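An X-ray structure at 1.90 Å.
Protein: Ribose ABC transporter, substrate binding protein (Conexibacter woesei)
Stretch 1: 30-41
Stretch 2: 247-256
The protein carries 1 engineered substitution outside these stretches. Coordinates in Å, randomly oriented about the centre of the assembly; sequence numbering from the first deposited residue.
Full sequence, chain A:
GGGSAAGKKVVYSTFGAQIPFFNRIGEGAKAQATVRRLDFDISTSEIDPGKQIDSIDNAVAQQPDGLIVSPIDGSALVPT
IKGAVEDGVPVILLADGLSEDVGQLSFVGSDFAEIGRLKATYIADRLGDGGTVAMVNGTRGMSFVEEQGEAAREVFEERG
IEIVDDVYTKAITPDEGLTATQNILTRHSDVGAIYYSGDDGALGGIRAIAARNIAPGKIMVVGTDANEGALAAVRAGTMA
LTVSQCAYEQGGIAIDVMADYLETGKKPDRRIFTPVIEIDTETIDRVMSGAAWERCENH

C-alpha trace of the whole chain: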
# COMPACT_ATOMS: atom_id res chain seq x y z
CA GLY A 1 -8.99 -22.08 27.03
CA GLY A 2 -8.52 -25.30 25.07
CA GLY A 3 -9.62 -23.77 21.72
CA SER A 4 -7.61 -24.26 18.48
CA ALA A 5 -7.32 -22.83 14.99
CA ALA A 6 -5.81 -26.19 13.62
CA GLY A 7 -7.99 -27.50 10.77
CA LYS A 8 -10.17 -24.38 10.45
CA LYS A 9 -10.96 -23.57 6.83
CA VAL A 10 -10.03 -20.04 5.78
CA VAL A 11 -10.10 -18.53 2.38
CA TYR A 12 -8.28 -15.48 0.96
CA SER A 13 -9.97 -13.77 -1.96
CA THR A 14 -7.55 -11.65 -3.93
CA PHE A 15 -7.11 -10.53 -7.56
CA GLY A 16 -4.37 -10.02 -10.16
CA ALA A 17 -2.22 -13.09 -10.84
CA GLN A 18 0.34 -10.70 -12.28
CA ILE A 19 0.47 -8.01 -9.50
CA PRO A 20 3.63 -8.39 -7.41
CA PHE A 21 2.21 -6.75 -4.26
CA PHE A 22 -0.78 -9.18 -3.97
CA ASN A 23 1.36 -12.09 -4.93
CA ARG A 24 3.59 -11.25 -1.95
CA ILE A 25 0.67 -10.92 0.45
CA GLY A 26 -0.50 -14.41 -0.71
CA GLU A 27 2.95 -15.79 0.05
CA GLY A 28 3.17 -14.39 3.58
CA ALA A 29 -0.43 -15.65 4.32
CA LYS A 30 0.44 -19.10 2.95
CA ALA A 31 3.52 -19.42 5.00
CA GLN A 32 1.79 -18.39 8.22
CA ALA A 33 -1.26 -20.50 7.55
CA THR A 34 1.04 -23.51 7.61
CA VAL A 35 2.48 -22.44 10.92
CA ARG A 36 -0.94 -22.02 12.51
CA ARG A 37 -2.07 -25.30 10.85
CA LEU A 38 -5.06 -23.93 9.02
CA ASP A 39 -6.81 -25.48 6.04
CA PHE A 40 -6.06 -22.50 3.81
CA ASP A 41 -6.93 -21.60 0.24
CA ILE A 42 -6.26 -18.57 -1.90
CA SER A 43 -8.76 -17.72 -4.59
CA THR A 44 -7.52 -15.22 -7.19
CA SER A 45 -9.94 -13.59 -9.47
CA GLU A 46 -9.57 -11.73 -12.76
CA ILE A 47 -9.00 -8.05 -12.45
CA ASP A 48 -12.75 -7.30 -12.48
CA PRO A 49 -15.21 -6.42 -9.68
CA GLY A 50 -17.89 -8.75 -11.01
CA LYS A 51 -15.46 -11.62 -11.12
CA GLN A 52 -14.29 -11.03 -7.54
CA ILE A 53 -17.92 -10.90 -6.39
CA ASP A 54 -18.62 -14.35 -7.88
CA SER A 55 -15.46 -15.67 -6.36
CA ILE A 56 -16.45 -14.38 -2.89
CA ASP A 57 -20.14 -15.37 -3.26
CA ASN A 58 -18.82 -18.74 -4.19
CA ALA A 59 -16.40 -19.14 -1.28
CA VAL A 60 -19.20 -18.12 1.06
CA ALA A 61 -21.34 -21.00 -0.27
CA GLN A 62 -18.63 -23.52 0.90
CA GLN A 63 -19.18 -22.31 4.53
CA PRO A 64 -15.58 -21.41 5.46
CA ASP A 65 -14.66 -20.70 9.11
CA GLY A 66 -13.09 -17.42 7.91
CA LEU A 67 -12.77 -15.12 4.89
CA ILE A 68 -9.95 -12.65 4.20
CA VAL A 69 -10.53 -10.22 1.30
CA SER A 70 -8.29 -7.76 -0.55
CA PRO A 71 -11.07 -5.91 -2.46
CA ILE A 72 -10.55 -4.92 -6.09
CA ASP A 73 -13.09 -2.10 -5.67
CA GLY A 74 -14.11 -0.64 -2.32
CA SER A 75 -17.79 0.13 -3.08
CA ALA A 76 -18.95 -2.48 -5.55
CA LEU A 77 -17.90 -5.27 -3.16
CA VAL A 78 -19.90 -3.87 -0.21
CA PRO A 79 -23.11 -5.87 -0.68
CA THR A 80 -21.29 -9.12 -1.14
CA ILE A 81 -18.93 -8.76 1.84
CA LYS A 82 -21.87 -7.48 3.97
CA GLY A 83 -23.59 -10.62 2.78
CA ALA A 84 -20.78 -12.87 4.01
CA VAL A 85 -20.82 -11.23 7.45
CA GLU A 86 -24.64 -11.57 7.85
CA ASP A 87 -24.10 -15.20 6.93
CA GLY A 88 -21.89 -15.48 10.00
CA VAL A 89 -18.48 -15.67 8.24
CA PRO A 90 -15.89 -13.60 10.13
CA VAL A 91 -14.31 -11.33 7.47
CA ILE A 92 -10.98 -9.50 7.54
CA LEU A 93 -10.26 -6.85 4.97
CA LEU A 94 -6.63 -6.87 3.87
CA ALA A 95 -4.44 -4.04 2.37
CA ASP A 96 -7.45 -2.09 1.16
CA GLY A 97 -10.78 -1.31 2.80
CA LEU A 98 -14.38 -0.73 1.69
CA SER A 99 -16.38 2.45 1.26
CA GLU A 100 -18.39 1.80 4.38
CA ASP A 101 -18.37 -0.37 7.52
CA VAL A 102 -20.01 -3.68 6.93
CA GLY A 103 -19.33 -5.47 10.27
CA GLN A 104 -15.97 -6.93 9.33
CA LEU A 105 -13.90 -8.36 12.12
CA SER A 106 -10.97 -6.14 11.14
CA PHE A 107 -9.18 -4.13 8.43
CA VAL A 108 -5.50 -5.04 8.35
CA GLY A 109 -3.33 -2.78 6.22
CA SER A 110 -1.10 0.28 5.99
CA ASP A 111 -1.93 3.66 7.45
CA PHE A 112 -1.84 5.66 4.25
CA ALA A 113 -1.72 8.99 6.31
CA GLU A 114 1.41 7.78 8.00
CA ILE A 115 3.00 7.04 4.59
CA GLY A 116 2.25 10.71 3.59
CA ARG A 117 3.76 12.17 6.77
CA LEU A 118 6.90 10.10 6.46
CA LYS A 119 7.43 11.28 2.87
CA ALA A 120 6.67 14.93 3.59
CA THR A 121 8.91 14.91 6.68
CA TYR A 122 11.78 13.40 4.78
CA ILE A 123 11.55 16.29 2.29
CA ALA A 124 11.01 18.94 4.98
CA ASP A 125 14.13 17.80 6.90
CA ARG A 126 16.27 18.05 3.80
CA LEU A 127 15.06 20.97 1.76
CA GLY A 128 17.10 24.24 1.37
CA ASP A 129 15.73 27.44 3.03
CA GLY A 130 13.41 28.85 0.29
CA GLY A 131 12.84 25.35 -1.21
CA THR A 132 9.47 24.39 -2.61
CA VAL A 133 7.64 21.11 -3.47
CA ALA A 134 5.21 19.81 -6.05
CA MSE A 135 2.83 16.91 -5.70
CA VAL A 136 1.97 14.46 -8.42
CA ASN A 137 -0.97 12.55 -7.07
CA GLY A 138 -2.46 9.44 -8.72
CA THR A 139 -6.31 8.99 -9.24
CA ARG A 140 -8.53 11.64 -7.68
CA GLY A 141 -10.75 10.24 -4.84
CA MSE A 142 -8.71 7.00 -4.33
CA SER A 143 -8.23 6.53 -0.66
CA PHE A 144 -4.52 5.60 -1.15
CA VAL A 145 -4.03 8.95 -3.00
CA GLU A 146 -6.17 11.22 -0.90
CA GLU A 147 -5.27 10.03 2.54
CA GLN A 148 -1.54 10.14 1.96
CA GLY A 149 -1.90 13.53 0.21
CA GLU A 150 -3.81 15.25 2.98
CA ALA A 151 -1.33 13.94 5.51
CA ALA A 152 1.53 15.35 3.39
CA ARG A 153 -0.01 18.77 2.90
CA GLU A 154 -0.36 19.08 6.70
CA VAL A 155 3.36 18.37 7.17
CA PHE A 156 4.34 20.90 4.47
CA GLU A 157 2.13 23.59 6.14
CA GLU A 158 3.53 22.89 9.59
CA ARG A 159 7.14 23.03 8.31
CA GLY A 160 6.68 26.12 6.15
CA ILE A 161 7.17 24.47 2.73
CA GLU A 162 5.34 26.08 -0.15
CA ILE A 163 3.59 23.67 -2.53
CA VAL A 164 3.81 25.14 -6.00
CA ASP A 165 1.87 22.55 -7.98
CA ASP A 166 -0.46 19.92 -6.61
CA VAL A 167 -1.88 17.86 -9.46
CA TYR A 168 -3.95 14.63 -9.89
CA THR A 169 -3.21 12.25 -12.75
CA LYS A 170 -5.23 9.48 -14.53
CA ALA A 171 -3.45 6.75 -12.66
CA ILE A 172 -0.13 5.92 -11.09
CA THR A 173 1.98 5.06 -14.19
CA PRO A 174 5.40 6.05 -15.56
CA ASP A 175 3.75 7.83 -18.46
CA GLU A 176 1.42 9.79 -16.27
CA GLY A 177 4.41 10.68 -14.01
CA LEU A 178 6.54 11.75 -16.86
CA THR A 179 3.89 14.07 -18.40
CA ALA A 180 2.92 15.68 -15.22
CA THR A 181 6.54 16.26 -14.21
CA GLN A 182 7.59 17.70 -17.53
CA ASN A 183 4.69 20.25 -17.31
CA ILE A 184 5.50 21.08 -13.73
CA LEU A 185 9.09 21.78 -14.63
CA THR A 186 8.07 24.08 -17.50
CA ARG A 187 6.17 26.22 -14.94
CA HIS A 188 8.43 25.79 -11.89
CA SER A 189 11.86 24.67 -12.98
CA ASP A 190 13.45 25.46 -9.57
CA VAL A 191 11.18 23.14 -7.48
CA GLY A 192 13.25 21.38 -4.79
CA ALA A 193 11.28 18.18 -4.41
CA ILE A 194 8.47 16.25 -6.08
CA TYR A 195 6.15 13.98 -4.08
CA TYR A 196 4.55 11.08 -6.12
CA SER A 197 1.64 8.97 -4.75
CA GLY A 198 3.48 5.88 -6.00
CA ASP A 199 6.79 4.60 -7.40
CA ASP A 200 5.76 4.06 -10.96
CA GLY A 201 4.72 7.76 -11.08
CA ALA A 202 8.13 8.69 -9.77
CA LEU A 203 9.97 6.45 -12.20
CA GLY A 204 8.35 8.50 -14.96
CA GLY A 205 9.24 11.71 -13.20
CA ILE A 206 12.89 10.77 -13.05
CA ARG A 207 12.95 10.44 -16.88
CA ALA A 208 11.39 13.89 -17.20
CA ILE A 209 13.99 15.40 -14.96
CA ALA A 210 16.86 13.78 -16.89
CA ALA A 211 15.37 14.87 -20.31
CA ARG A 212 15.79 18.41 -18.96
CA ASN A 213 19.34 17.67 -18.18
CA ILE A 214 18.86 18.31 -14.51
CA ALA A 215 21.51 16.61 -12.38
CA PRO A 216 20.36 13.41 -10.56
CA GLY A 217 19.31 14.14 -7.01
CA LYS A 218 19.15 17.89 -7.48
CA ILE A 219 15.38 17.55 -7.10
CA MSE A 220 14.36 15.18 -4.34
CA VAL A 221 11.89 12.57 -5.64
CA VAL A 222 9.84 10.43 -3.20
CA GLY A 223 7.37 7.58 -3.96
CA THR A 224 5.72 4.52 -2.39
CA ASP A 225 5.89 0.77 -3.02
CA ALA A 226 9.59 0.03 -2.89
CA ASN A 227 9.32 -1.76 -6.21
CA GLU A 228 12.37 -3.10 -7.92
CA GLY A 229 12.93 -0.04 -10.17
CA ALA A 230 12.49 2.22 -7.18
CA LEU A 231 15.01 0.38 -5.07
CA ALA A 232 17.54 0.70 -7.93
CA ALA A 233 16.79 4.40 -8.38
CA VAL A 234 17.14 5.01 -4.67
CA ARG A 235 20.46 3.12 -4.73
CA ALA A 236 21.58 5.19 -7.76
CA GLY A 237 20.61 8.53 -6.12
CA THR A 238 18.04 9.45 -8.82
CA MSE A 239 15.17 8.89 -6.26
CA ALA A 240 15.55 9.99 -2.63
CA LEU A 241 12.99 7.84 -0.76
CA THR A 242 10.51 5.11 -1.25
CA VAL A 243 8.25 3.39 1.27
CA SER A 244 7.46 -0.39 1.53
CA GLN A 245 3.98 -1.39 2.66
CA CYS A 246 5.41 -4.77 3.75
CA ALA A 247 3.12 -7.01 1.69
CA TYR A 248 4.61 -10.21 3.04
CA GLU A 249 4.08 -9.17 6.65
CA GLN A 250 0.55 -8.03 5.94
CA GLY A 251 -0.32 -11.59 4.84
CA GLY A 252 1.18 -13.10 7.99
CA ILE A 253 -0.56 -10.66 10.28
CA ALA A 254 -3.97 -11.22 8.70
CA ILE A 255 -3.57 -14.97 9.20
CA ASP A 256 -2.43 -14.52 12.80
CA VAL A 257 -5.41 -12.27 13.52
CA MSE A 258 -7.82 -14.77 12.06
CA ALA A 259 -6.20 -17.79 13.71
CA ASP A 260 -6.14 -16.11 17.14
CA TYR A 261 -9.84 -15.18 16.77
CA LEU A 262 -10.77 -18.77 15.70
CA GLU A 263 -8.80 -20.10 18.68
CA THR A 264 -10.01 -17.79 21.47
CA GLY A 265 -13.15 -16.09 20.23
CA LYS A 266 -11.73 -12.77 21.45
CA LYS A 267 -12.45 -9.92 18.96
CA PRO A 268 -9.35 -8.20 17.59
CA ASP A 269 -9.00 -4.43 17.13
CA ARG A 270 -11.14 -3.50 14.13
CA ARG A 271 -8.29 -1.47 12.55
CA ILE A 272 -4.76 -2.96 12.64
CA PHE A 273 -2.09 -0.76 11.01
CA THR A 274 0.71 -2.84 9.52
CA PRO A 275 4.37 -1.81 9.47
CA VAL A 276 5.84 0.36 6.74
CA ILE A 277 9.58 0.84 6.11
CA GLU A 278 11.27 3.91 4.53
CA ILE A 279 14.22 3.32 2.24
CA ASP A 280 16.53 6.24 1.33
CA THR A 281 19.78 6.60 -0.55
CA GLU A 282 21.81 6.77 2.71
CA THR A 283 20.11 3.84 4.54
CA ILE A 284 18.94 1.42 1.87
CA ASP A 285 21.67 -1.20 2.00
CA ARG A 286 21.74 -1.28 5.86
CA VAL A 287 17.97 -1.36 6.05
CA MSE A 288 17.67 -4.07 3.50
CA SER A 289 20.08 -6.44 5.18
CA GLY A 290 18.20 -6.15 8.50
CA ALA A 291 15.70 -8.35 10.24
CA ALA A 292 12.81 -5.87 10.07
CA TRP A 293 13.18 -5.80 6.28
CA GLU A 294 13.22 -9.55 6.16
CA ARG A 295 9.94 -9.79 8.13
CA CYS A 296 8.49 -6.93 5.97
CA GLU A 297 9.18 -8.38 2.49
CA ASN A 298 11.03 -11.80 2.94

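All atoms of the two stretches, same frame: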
# COMPACT_ATOMS: atom_id res chain seq x y z
N LYS A 30 0.23 -17.65 3.10
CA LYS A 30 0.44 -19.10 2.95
C LYS A 30 1.41 -19.65 3.92
O LYS A 30 1.14 -20.64 4.57
CB LYS A 30 0.91 -19.45 1.54
CG LYS A 30 -0.19 -19.49 0.53
CD LYS A 30 0.25 -20.17 -0.77
CE LYS A 30 0.60 -19.16 -1.86
NZ LYS A 30 1.41 -19.81 -2.93
N ALA A 31 2.54 -18.97 4.09
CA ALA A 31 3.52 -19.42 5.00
C ALA A 31 2.97 -19.44 6.44
O ALA A 31 3.25 -20.37 7.25
CB ALA A 31 4.75 -18.54 4.92
N GLN A 32 2.25 -18.40 6.82
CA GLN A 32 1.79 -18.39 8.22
C GLN A 32 0.64 -19.36 8.46
O GLN A 32 0.46 -19.80 9.57
CB GLN A 32 1.39 -17.01 8.71
CG GLN A 32 1.21 -16.90 10.25
CD GLN A 32 2.39 -17.21 11.13
OE1 GLN A 32 3.53 -17.32 10.69
NE2 GLN A 32 2.13 -17.33 12.40
N ALA A 33 -0.18 -19.58 7.46
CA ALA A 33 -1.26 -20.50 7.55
C ALA A 33 -0.78 -21.92 7.88
O ALA A 33 -1.39 -22.63 8.70
CB ALA A 33 -2.03 -20.46 6.27
N THR A 34 0.39 -22.27 7.32
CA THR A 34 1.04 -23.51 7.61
C THR A 34 1.46 -23.57 9.06
O THR A 34 1.24 -24.59 9.70
CB THR A 34 2.26 -23.68 6.68
OG1 THR A 34 1.75 -23.82 5.33
CG2 THR A 34 3.15 -24.84 7.10
N VAL A 35 2.04 -22.49 9.56
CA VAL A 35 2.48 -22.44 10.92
C VAL A 35 1.34 -22.61 11.92
O VAL A 35 1.47 -23.29 12.94
CB VAL A 35 3.17 -21.10 11.19
CG1 VAL A 35 3.41 -20.93 12.67
CG2 VAL A 35 4.51 -21.05 10.42
N ARG A 36 0.23 -21.97 11.63
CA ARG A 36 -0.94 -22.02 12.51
C ARG A 36 -1.80 -23.28 12.23
O ARG A 36 -2.85 -23.48 12.86
CB ARG A 36 -1.79 -20.77 12.30
CG ARG A 36 -1.14 -19.45 12.67
CD ARG A 36 -0.56 -19.49 14.07
NE ARG A 36 -1.61 -19.60 15.08
CZ ARG A 36 -2.17 -18.56 15.72
NH1 ARG A 36 -1.82 -17.31 15.44
NH2 ARG A 36 -3.07 -18.76 16.67
N ARG A 37 -1.41 -24.06 11.24
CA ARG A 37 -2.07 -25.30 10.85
C ARG A 37 -3.50 -25.19 10.37
O ARG A 37 -4.31 -26.07 10.61
CB ARG A 37 -1.94 -26.35 11.96
CG ARG A 37 -0.49 -26.77 12.13
CD ARG A 37 -0.32 -28.07 12.90
NE ARG A 37 -0.47 -27.82 14.32
CZ ARG A 37 -1.30 -28.46 15.14
NH1 ARG A 37 -1.34 -28.09 16.41
NH2 ARG A 37 -2.07 -29.48 14.73
N LEU A 38 -3.78 -24.13 9.62
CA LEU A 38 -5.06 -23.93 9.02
C LEU A 38 -5.22 -24.72 7.72
O LEU A 38 -4.26 -24.98 7.04
CB LEU A 38 -5.24 -22.45 8.63
CG LEU A 38 -5.17 -21.42 9.74
CD1 LEU A 38 -5.10 -20.02 9.12
CD2 LEU A 38 -6.42 -21.55 10.57
N ASP A 39 -6.46 -25.08 7.40
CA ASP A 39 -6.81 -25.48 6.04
C ASP A 39 -7.09 -24.22 5.23
O ASP A 39 -8.17 -23.60 5.33
CB ASP A 39 -8.02 -26.43 6.00
CG ASP A 39 -8.38 -26.84 4.58
OD1 ASP A 39 -7.48 -26.87 3.71
OD2 ASP A 39 -9.56 -27.11 4.31
N PHE A 40 -6.12 -23.85 4.39
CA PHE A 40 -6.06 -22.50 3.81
C PHE A 40 -6.05 -22.51 2.28
O PHE A 40 -5.20 -23.11 1.65
CB PHE A 40 -4.83 -21.74 4.36
CG PHE A 40 -4.66 -20.33 3.78
CD1 PHE A 40 -5.56 -19.34 4.05
CD2 PHE A 40 -3.58 -20.01 2.97
CE1 PHE A 40 -5.43 -18.08 3.50
CE2 PHE A 40 -3.43 -18.75 2.45
CZ PHE A 40 -4.35 -17.78 2.72
N ASP A 41 -6.98 -21.80 1.67
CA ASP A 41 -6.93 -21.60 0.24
C ASP A 41 -6.86 -20.15 -0.14
O ASP A 41 -7.48 -19.33 0.48
CB ASP A 41 -8.19 -22.17 -0.40
CG ASP A 41 -8.03 -23.62 -0.78
OD1 ASP A 41 -7.78 -24.47 0.13
OD2 ASP A 41 -8.11 -23.91 -2.00
N ALA A 247 4.18 -6.11 2.19
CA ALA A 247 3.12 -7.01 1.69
C ALA A 247 3.20 -8.37 2.34
O ALA A 247 2.19 -8.96 2.76
CB ALA A 247 3.26 -7.16 0.21
N TYR A 248 4.41 -8.89 2.44
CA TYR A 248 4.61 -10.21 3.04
C TYR A 248 4.14 -10.28 4.50
O TYR A 248 3.46 -11.24 4.92
CB TYR A 248 6.10 -10.61 2.95
CG TYR A 248 6.32 -12.08 3.31
CD1 TYR A 248 6.21 -13.07 2.36
CD2 TYR A 248 6.68 -12.45 4.60
CE1 TYR A 248 6.42 -14.42 2.70
CE2 TYR A 248 6.90 -13.77 4.93
CZ TYR A 248 6.75 -14.74 3.97
OH TYR A 248 6.98 -16.03 4.32
N GLU A 249 4.53 -9.27 5.29
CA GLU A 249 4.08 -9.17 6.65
C GLU A 249 2.57 -8.98 6.79
O GLU A 249 1.98 -9.49 7.76
CB GLU A 249 4.81 -8.03 7.32
CG GLU A 249 4.81 -8.12 8.83
CD GLU A 249 5.90 -7.25 9.53
OE1 GLU A 249 6.74 -6.51 8.91
OE2 GLU A 249 5.93 -7.39 10.78
N GLN A 250 1.96 -8.20 5.89
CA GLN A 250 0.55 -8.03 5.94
C GLN A 250 -0.16 -9.41 5.93
O GLN A 250 -1.15 -9.63 6.66
CB GLN A 250 0.04 -7.18 4.78
CG GLN A 250 0.47 -5.72 4.86
CD GLN A 250 -0.46 -4.79 4.10
OE1 GLN A 250 -1.66 -4.97 4.13
NE2 GLN A 250 0.08 -3.82 3.43
N GLY A 251 0.28 -10.26 5.02
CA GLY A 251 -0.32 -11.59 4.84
C GLY A 251 -0.20 -12.44 6.09
O GLY A 251 -1.18 -13.04 6.49
N GLY A 252 0.95 -12.38 6.74
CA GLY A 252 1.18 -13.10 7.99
C GLY A 252 0.29 -12.59 9.12
O GLY A 252 -0.28 -13.34 9.89
N ILE A 253 0.20 -11.29 9.22
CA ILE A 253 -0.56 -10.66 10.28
C ILE A 253 -2.03 -10.99 10.12
O ILE A 253 -2.71 -11.32 11.13
CB ILE A 253 -0.31 -9.12 10.31
CG1 ILE A 253 1.05 -8.81 10.90
CG2 ILE A 253 -1.34 -8.41 11.17
CD1 ILE A 253 1.46 -7.34 10.69
N ALA A 254 -2.57 -10.88 8.92
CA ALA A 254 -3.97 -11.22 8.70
C ALA A 254 -4.29 -12.66 9.12
O ALA A 254 -5.33 -12.91 9.78
CB ALA A 254 -4.38 -11.00 7.25
N ILE A 255 -3.40 -13.57 8.80
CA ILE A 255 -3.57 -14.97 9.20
C ILE A 255 -3.51 -15.10 10.73
O ILE A 255 -4.29 -15.75 11.29
CB ILE A 255 -2.54 -15.94 8.56
CG1 ILE A 255 -2.81 -16.18 7.09
CG2 ILE A 255 -2.54 -17.31 9.24
CD1 ILE A 255 -4.20 -16.63 6.80
N ASP A 256 -2.53 -14.49 11.36
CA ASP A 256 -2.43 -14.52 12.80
C ASP A 256 -3.68 -13.94 13.51
O ASP A 256 -4.12 -14.48 14.44
CB ASP A 256 -1.18 -13.88 13.29
CG ASP A 256 0.01 -14.84 13.32
OD1 ASP A 256 -0.16 -16.08 13.37
OD2 ASP A 256 1.10 -14.32 13.28

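Two helices, 30-35 and 247-256, run in roughly the same direction, 32° apart, with axes 8.2 Å from each other at closest approach. Gly252 lies where the helices come close, its CA 5.3 Å from the CA of Gln32; an ideal CB there would stand 4.2 Å from Gln32 CB, so the site has room for one.

Polar bonding across the contact converges on one atom, OD1 of Asp256. Gln32 NE2 donates to Asp256 OD1 at 2.8 Å, and Arg36 NH1 donates to Asp256 OD1 at 2.9 Å, the latter a salt bridge made at the edge of the guanidinium, near its plane. A carboxylate oxygen can accept two donors, and Gln32 and Arg36, four residues apart, bring both to it. Asp256 OD2 is 3.3 Å from Gln32 NE2, but the angle is too poor for a bond. Arg36 NH1 and NH2 also bond elsewhere in the structure.

Within the stretches, backbone bonds run from Asp256 N to Gly252 O and from Arg36 N to Gln32 O, and past the first helix a Schellman turn at Arg37, with positive phi, returns Leu38 N to Ala33 O and Arg37 N to Thr34 O.

Beside this polar cluster, Ile255 fills an apolar pocket. Its CG2 lies 3.7 Å from Leu38 CD1, and its CD1 3.8 Å from CE1 of Phe40, on the strand.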